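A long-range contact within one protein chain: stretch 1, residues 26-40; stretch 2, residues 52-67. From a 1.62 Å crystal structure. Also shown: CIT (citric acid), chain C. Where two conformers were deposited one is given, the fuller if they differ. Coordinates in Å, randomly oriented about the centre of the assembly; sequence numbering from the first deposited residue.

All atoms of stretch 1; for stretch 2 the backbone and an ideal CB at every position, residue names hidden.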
# COMPACT_ATOMS: atom_id res chain seq x y z
N VAL A 26 -6.09 -5.63 1.63
CA VAL A 26 -4.96 -6.07 0.84
C VAL A 26 -3.70 -5.59 1.57
O VAL A 26 -3.52 -4.39 1.74
CB VAL A 26 -5.01 -5.46 -0.59
CG1 VAL A 26 -3.77 -5.89 -1.36
CG2 VAL A 26 -6.29 -5.85 -1.29
N MSE A 27 -2.85 -6.54 2.01
CA MSE A 27 -1.66 -6.21 2.81
C MSE A 27 -0.42 -6.49 1.98
O MSE A 27 -0.26 -7.59 1.45
CB MSE A 27 -1.65 -7.00 4.12
CG MSE A 27 -2.97 -6.85 4.89
SE MSE A 27 -2.88 -7.66 6.61
CE MSE A 27 -1.72 -6.39 7.51
N LEU A 28 0.47 -5.51 1.89
CA LEU A 28 1.63 -5.58 1.01
C LEU A 28 2.91 -5.47 1.83
O LEU A 28 3.17 -4.45 2.47
CB LEU A 28 1.55 -4.49 -0.09
CG LEU A 28 0.28 -4.56 -0.98
CD1 LEU A 28 0.20 -3.37 -1.93
CD2 LEU A 28 0.22 -5.85 -1.79
N HIS A 29 3.69 -6.55 1.80
CA HIS A 29 4.94 -6.65 2.53
C HIS A 29 6.04 -5.79 1.93
O HIS A 29 5.97 -5.33 0.77
CB HIS A 29 5.41 -8.10 2.63
CG HIS A 29 5.86 -8.72 1.30
ND1 HIS A 29 7.07 -8.45 0.71
CD2 HIS A 29 5.24 -9.68 0.50
CE1 HIS A 29 7.19 -9.18 -0.42
NE2 HIS A 29 6.06 -9.92 -0.56
N GLY A 30 7.08 -5.61 2.73
CA GLY A 30 8.23 -4.82 2.32
C GLY A 30 9.33 -5.60 1.62
O GLY A 30 9.21 -6.80 1.38
N ARG A 31 10.41 -4.90 1.29
CA ARG A 31 11.54 -5.50 0.56
C ARG A 31 12.19 -6.61 1.39
O ARG A 31 12.56 -6.38 2.56
CB ARG A 31 12.58 -4.44 0.18
CG ARG A 31 13.62 -4.92 -0.82
CD ARG A 31 14.69 -3.86 -1.05
NE ARG A 31 14.07 -2.61 -1.54
CZ ARG A 31 13.84 -2.35 -2.83
NH1 ARG A 31 14.20 -3.21 -3.78
NH2 ARG A 31 13.24 -1.22 -3.17
N GLY A 32 12.35 -7.78 0.79
CA GLY A 32 12.91 -8.94 1.49
C GLY A 32 11.92 -9.61 2.43
O GLY A 32 12.29 -10.53 3.17
N GLY A 33 10.66 -9.18 2.40
CA GLY A 33 9.66 -9.63 3.35
C GLY A 33 8.76 -10.70 2.77
O GLY A 33 8.94 -11.14 1.62
N THR A 34 7.79 -11.13 3.57
CA THR A 34 6.88 -12.19 3.12
C THR A 34 5.46 -11.85 3.44
O THR A 34 5.18 -11.06 4.35
CB THR A 34 7.21 -13.58 3.75
OG1 THR A 34 6.96 -13.53 5.16
CG2 THR A 34 8.67 -13.98 3.50
N ALA A 35 4.54 -12.47 2.69
CA ALA A 35 3.12 -12.34 2.98
C ALA A 35 2.76 -12.79 4.40
O ALA A 35 1.99 -12.11 5.10
CB ALA A 35 2.31 -13.12 1.97
N ALA A 36 3.32 -13.94 4.82
CA ALA A 36 3.04 -14.44 6.19
C ALA A 36 3.45 -13.42 7.26
O ALA A 36 2.76 -13.28 8.27
CB ALA A 36 3.71 -15.79 6.44
N ASP A 37 4.59 -12.75 7.03
CA ASP A 37 5.10 -11.68 7.89
C ASP A 37 4.03 -10.60 8.04
O ASP A 37 3.49 -10.40 9.13
CB ASP A 37 6.35 -11.01 7.30
CG ASP A 37 7.60 -11.86 7.41
OD1 ASP A 37 7.68 -12.72 8.31
OD2 ASP A 37 8.53 -11.66 6.57
N ILE A 38 3.73 -9.93 6.93
CA ILE A 38 2.84 -8.76 6.92
C ILE A 38 1.47 -9.06 7.52
O ILE A 38 0.88 -8.22 8.20
CB ILE A 38 2.77 -8.07 5.52
CG1 ILE A 38 2.37 -6.58 5.64
CG2 ILE A 38 1.82 -8.81 4.55
CD1 ILE A 38 3.37 -5.69 6.33
N ILE A 39 0.96 -10.28 7.29
CA ILE A 39 -0.32 -10.70 7.88
C ILE A 39 -0.29 -10.65 9.41
O ILE A 39 -1.30 -10.34 10.04
CB ILE A 39 -0.74 -12.09 7.38
CG1 ILE A 39 -1.19 -11.96 5.93
CG2 ILE A 39 -1.83 -12.69 8.25
CD1 ILE A 39 -1.52 -13.28 5.25
N SER A 40 0.87 -10.90 10.00
CA SER A 40 0.95 -10.90 11.47
C SER A 40 0.63 -9.52 12.07
O SER A 40 0.44 -9.41 13.30
CB SER A 40 2.28 -11.43 11.96
OG SER A 40 3.32 -10.54 11.62
N UNK A 52 -8.47 -11.10 4.82
CA UNK A 52 -7.11 -10.59 4.59
C UNK A 52 -6.49 -11.30 3.40
O UNK A 52 -6.46 -12.53 3.36
CB UNK A 52 -6.24 -10.77 5.83
N UNK A 53 -6.06 -10.51 2.40
CA UNK A 53 -5.30 -11.01 1.26
C UNK A 53 -3.91 -10.39 1.27
O UNK A 53 -3.79 -9.18 1.32
CB UNK A 53 -6.02 -10.71 -0.06
N UNK A 54 -2.87 -11.22 1.16
CA UNK A 54 -1.51 -10.71 1.12
C UNK A 54 -0.77 -11.40 -0.04
O UNK A 54 -0.44 -12.59 0.07
CB UNK A 54 -0.80 -10.94 2.45
N UNK A 55 -0.55 -10.69 -1.16
CA UNK A 55 0.18 -11.33 -2.25
C UNK A 55 1.65 -11.43 -1.89
O UNK A 55 2.18 -10.55 -1.20
CB UNK A 55 -0.00 -10.56 -3.56
N UNK A 56 2.32 -12.49 -2.34
CA UNK A 56 3.74 -12.67 -2.09
C UNK A 56 4.55 -12.24 -3.30
O UNK A 56 4.31 -12.74 -4.40
CB UNK A 56 4.04 -14.13 -1.73
N UNK A 57 5.54 -11.37 -3.09
CA UNK A 57 6.41 -10.93 -4.18
C UNK A 57 7.41 -12.02 -4.57
O UNK A 57 8.00 -12.69 -3.71
CB UNK A 57 7.15 -9.65 -3.78
N UNK A 58 7.57 -12.19 -5.88
CA UNK A 58 8.65 -12.99 -6.41
C UNK A 58 9.95 -12.29 -6.03
O UNK A 58 10.00 -11.07 -6.01
CB UNK A 58 8.52 -13.18 -7.92
N UNK A 59 10.95 -13.08 -5.66
CA UNK A 59 12.23 -12.58 -5.12
C UNK A 59 12.08 -11.82 -3.79
O UNK A 59 13.02 -11.12 -3.35
CB UNK A 59 12.89 -11.66 -6.15
N UNK A 60 10.92 -11.99 -3.16
CA UNK A 60 10.56 -11.27 -1.93
C UNK A 60 10.74 -9.75 -2.09
O UNK A 60 11.00 -9.04 -1.11
CB UNK A 60 11.41 -11.77 -0.76
N UNK A 61 10.59 -9.26 -3.32
CA UNK A 61 10.79 -7.84 -3.59
C UNK A 61 9.94 -7.41 -4.77
O UNK A 61 10.06 -7.98 -5.87
CB UNK A 61 12.27 -7.54 -3.86
N UNK A 62 9.10 -6.39 -4.55
CA UNK A 62 8.21 -5.86 -5.61
C UNK A 62 8.92 -5.33 -6.83
O UNK A 62 8.44 -5.50 -7.95
CB UNK A 62 7.34 -4.74 -5.04
N UNK A 63 10.06 -4.69 -6.62
CA UNK A 63 10.84 -4.12 -7.73
C UNK A 63 12.28 -3.96 -7.22
O UNK A 63 12.48 -3.79 -6.00
CB UNK A 63 10.26 -2.79 -8.21
N UNK A 64 13.28 -4.03 -8.12
CA UNK A 64 14.68 -4.25 -7.67
C UNK A 64 15.43 -3.10 -6.99
O UNK A 64 16.35 -3.35 -6.22
CB UNK A 64 15.51 -4.66 -8.89
N UNK A 65 15.05 -1.86 -7.29
CA UNK A 65 15.80 -0.68 -6.88
C UNK A 65 14.97 0.24 -6.01
O UNK A 65 13.78 -0.03 -5.78
CB UNK A 65 16.30 0.08 -8.11
N UNK A 66 15.59 1.33 -5.53
CA UNK A 66 14.84 2.38 -4.81
C UNK A 66 13.57 2.73 -5.56
O UNK A 66 13.56 2.79 -6.80
CB UNK A 66 15.70 3.63 -4.62
N UNK A 67 12.50 2.99 -4.81
CA UNK A 67 11.26 3.49 -5.40
C UNK A 67 11.46 4.78 -6.17
O UNK A 67 10.67 5.10 -7.06
CB UNK A 67 10.21 3.71 -4.31
C1 CIT C . 13.22 0.10 0.52
O1 CIT C . 14.01 -0.25 -0.37
O2 CIT C . 12.68 -0.72 1.28
C2 CIT C . 12.91 1.58 0.67
C3 CIT C . 11.62 1.93 -0.09
O7 CIT C . 10.55 1.11 0.36
C4 CIT C . 11.22 3.39 0.14
C5 CIT C . 10.37 3.51 1.39
O3 CIT C . 9.13 3.72 1.27
O4 CIT C . 10.94 3.42 2.50
C6 CIT C . 11.74 1.68 -1.58
O5 CIT C . 10.87 0.96 -2.13
O6 CIT C . 12.68 2.23 -2.20

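Position 52 lies in a strand, already under way, that runs beside strand 26-28, and its CA-to-CB bond points sideways, with the ideal CB 4.6 Å from M27 SE and 5.2 Å from I39 CG1. Such greasy neighbours suit a branched or long aliphatic chain. The residue is I52, whose CG2 lies 3.6 Å from M27 SE and 3.9 Å from I39 CG1.

At 53 the backbone does the pairing: the carbonyl O accepts a hydrogen bond from M27 N at 2.9 Å, within a parallel bridge to V26. CB projects to the same face of the sheet as V26, and many strand-formers would serve. It is Y53, whose ring leads away from stretch 1.

Position 54 points straight at stretch 1, and space is short: its ideal CB is 3.5 Å from M27 O, 3.6 Å from I39 CG1 and 3.8 Å from A35 CB. Only a small side chain looks comfortable. A54 uses its methyl as a spacer between strand and helix, CB lying 3.7 Å from I39 CG1 and 4.0 Å from I38 CG2.

Position 55, at phi -74°, lies sideways, 5.0 Å from L28 CD2 at its ideal CB. A compact apolar residue would suit, and this phi admits proline. P55 sets CG 3.4 Å from L28 CD2, while a water bridges its carbonyl O to M27 O and H29 N.

Near 56, A35 N at the helix start offers a donor and G33 O an acceptor, so a side chain carrying both complements would fit well. Q56 supplies them: OE1 accepts from A35 N at 2.9 Å, and NE2 donates a weak bond to G33 O at 3.5 Å.

At 57 the ideal CB is a tight 3.4 Å from H29 CE1, favouring something small. A57 complies, and its N donates to H29 NE2 at 3.0 Å.

Positions 58 and 59 are clear of stretch 1 and leave the choice wide; 59 has positive phi, which glycine, asparagine or aspartate tolerates. They are T58 and N59.

Position 60 also has positive phi, but its CB faces the glycine turn, 3.5 Å from G33 O. Asparagine again suits the backbone; N60 packs CB 3.4 Å from G33 O, and its carbonyl O accepts from G32 N at 2.6 Å.

At 61, beside the aliphatic part of R31, a small residue suffices; in S61, OG shares a water with R31 NH1.

Position 62 starts far off, so only a long side chain could reach H29 O, which offers an acceptor. W62 does so: NE1 donates to H29 O at 2.9 Å, and its five-membered ring makes an offset stack with the H29 ring.

At 63 to 65 backbone carbonyls meet the R31 guanidinium, leaving much of the side-chain choice open, though a long side chain at 63 can still reach R31. Y63 does, CE1 lying 3.7 Å from R31 NH2; Y63 O accepts a weak bond from R31 NH1 and Y65 O a better one from R31 NH2, both 2.9 Å, and Y63 OH also binds citrate. At 64 and 66 CA-to-CB points away, so many residues would do; they are P64 and S66.

Position 67 hardly touches stretch 1; F67 N donates to citrate.

Stretch 2, residues 52-67: IYAPQATNNSWYPYSF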
# COMPACT_ATOMS: atom_id res chain seq x y z
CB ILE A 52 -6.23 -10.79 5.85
CG1 ILE A 52 -6.79 -10.00 7.04
CG2 ILE A 52 -4.75 -10.51 5.55
CD1 ILE A 52 -6.23 -10.46 8.38
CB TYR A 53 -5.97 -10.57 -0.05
CG TYR A 53 -7.22 -11.35 -0.39
CD1 TYR A 53 -7.27 -12.16 -1.53
CD2 TYR A 53 -8.37 -11.26 0.40
CE1 TYR A 53 -8.42 -12.88 -1.85
CE2 TYR A 53 -9.51 -11.99 0.09
CZ TYR A 53 -9.52 -12.80 -1.04
OH TYR A 53 -10.63 -13.53 -1.38
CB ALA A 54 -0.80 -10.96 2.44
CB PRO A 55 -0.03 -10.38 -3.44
CG PRO A 55 -0.33 -9.06 -2.84
CD PRO A 55 -1.07 -9.36 -1.54
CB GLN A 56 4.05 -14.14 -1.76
CG GLN A 56 5.54 -14.46 -1.72
CD GLN A 56 6.23 -13.84 -0.51
OE1 GLN A 56 5.78 -14.01 0.63
NE2 GLN A 56 7.35 -13.14 -0.75
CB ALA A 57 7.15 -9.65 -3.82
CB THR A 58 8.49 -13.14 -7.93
OG1 THR A 58 7.32 -13.93 -8.17
CG2 THR A 58 9.69 -13.85 -8.58
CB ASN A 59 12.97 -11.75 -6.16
CG ASN A 59 13.37 -12.57 -7.38
OD1 ASN A 59 13.76 -13.72 -7.25
ND2 ASN A 59 13.28 -11.97 -8.58
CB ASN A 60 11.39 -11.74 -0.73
CG ASN A 60 11.04 -13.14 -0.26
OD1 ASN A 60 10.12 -13.77 -0.76
ND2 ASN A 60 11.78 -13.61 0.72
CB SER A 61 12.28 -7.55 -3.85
OG SER A 61 12.48 -6.18 -4.18
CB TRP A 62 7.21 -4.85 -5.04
CG TRP A 62 6.35 -5.49 -3.97
CD1 TRP A 62 6.31 -5.18 -2.60
CD2 TRP A 62 5.38 -6.56 -4.15
NE1 TRP A 62 5.40 -5.99 -1.96
CE2 TRP A 62 4.82 -6.86 -2.83
CE3 TRP A 62 4.96 -7.31 -5.25
CZ2 TRP A 62 3.85 -7.86 -2.64
CZ3 TRP A 62 3.99 -8.29 -5.06
CH2 TRP A 62 3.46 -8.57 -3.77
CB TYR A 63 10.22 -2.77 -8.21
CG TYR A 63 9.82 -1.84 -7.08
CD1 TYR A 63 10.79 -1.05 -6.43
CD2 TYR A 63 8.51 -1.79 -6.60
CE1 TYR A 63 10.45 -0.23 -5.36
CE2 TYR A 63 8.16 -0.95 -5.57
CZ TYR A 63 9.13 -0.20 -4.93
OH TYR A 63 8.80 0.60 -3.88
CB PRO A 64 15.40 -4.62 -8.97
CG PRO A 64 14.56 -4.00 -10.05
CD PRO A 64 13.14 -4.17 -9.58
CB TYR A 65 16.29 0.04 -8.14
CG TYR A 65 17.13 -0.86 -9.02
CD1 TYR A 65 18.28 -1.49 -8.50
CD2 TYR A 65 16.79 -1.10 -10.35
CE1 TYR A 65 19.07 -2.31 -9.29
CE2 TYR A 65 17.59 -1.91 -11.15
CZ TYR A 65 18.71 -2.52 -10.61
OH TYR A 65 19.48 -3.34 -11.40
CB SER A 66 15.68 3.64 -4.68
OG SER A 66 14.90 4.72 -4.21
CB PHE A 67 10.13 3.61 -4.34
CG PHE A 67 10.12 4.90 -3.56
CD1 PHE A 67 9.02 5.76 -3.64
CD2 PHE A 67 11.17 5.23 -2.69
CE1 PHE A 67 8.99 6.94 -2.90
CE2 PHE A 67 11.13 6.40 -1.94
CZ PHE A 67 10.05 7.26 -2.06
O HOH W 1 2.06 -8.97 1.00
O HOH W 2 15.23 -5.71 -4.00
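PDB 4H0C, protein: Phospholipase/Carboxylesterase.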